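Local coordinates for protein PAN2-PAN3 deadenylation complex catalytic subunit pan2 (Neurospora crassa, PDB 4CZX) that probably serves as the catalytic subunit of a deadenylase that shortens mRNA poly(A) tails, represented here by its N-terminal WD40 domain, at residues V249-H252 and T258-V261. Residues are numbered along the deposited sequence; the frame is centred on the assembly and turned at random.
Sequences VRMH and TAIV
Ile260, His252 and Thr258 bury the most surface where two neighbouring antiparallel strands of a WD40 beta-propeller blade pair as a hairpin, a compact example of how backbone register decides which side chains meet. Arg250 and Ile260 form the hydrogen-bonded pair: Arg250 N reaches Ile260 O at 3.0 Å, and Ile260 N returns a shorter bond of 2.7 Å to Arg250 O, nearly in line with the carbonyl. One step further, His252 N donates almost straight (176°) to Thr258 O, extending the pairing toward the connecting loop. The same register brings His252 CB within 4.1 Å of Thr258 CB. A chi1 of -160°, which sets CG anti to N, lays the His252 ring beside Ile260, whose CD1 approaches CD2 obliquely at 3.7 Å; ND1 is engaged by the backbone N of Arg254. Ile260 and Arg250 share a face that packs on Phe293 and Val295 of strand 290-295. The guanidinium group leads away from 258-261: NH1 bonds back to Val249 O at 3.0 Å, and NE and NH1 form salt bridges with Asp294 and Asp197, in the blades on either side. On the other face, Val249, Met251, Ala259 and Val261 form an apolar layer, with Val249 and Met251 touching Val206 of strand 204-210. There the Met251 chain bends at both chi2 and chi3, folding its CE back to 3.5 Å from Thr258 O.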
loop_
_atom_site.group_PDB
_atom_site.type_symbol
_atom_site.label_atom_id
_atom_site.label_comp_id
_atom_site.label_asym_id
_atom_site.label_seq_id
_atom_site.Cartn_x
_atom_site.Cartn_y
_atom_site.Cartn_z
ATOM N N VAL A 249 42.176 -0.468 13.672
ATOM C CA VAL A 249 43.462 -0.812 13.105
ATOM C C VAL A 249 43.286 -1.668 11.852
ATOM O O VAL A 249 42.394 -2.521 11.767
ATOM C CB VAL A 249 44.359 -1.553 14.133
ATOM C CG1 VAL A 249 43.777 -2.927 14.473
ATOM C CG2 VAL A 249 45.797 -1.656 13.640
ATOM N N ARG A 250 44.130 -1.394 10.867
ATOM C CA ARG A 250 44.225 -2.223 9.675
ATOM C C ARG A 250 45.687 -2.422 9.339
ATOM O O ARG A 250 46.479 -1.485 9.440
ATOM C CB ARG A 250 43.511 -1.585 8.481
ATOM C CG ARG A 250 41.993 -1.587 8.566
ATOM C CD ARG A 250 41.437 -2.996 8.436
ATOM N NE ARG A 250 39.970 -3.022 8.435
ATOM C CZ ARG A 250 39.224 -3.319 9.493
ATOM N NH1 ARG A 250 39.786 -3.581 10.674
ATOM N NH2 ARG A 250 37.908 -3.334 9.376
ATOM N N MET A 251 46.036 -3.638 8.926
ATOM C CA MET A 251 47.360 -3.890 8.363
ATOM C C MET A 251 47.432 -3.238 6.994
ATOM O O MET A 251 46.466 -3.288 6.224
ATOM C CB MET A 251 47.642 -5.387 8.239
ATOM C CG MET A 251 47.751 -6.102 9.572
ATOM S SD MET A 251 49.100 -5.469 10.589
ATOM C CE MET A 251 50.554 -5.842 9.596
ATOM N N HIS A 252 48.565 -2.611 6.703
ATOM C CA HIS A 252 48.799 -2.017 5.399
ATOM C C HIS A 252 49.050 -3.145 4.401
ATOM O O HIS A 252 49.923 -3.981 4.627
ATOM C CB HIS A 252 49.982 -1.051 5.455
ATOM C CG HIS A 252 50.002 -0.057 4.340
ATOM N ND1 HIS A 252 50.259 -0.410 3.032
ATOM C CD2 HIS A 252 49.801 1.282 4.337
ATOM C CE1 HIS A 252 50.206 0.668 2.269
ATOM N NE2 HIS A 252 49.932 1.709 3.037
ATOM N N THR A 258 53.537 -2.959 8.585
ATOM C CA THR A 258 53.022 -1.664 9.005
ATOM C C THR A 258 51.532 -1.748 9.342
ATOM O O THR A 258 50.770 -2.432 8.656
ATOM C CB THR A 258 53.276 -0.606 7.906
ATOM O OG1 THR A 258 54.688 -0.402 7.766
ATOM C CG2 THR A 258 52.632 0.711 8.253
ATOM N N ALA A 259 51.140 -1.070 10.422
ATOM C CA ALA A 259 49.745 -0.969 10.821
ATOM C C ALA A 259 49.248 0.466 10.677
ATOM O O ALA A 259 50.015 1.424 10.819
ATOM C CB ALA A 259 49.559 -1.447 12.258
ATOM N N ILE A 260 47.959 0.596 10.394
ATOM C CA ILE A 260 47.307 1.888 10.293
ATOM C C ILE A 260 46.351 2.016 11.468
ATOM O O ILE A 260 45.388 1.276 11.548
ATOM C CB ILE A 260 46.536 2.029 8.976
ATOM C CG1 ILE A 260 47.481 1.782 7.793
ATOM C CG2 ILE A 260 45.909 3.400 8.882
ATOM C CD1 ILE A 260 46.741 1.552 6.469
ATOM N N VAL A 261 46.638 2.946 12.376
ATOM C CA VAL A 261 45.924 3.034 13.649
ATOM C C VAL A 261 45.126 4.323 13.770
ATOM O O VAL A 261 45.640 5.407 13.481
ATOM C CB VAL A 261 46.906 2.951 14.831
ATOM C CG1 VAL A 261 46.138 2.836 16.145
ATOM C CG2 VAL A 261 47.848 1.777 14.634
#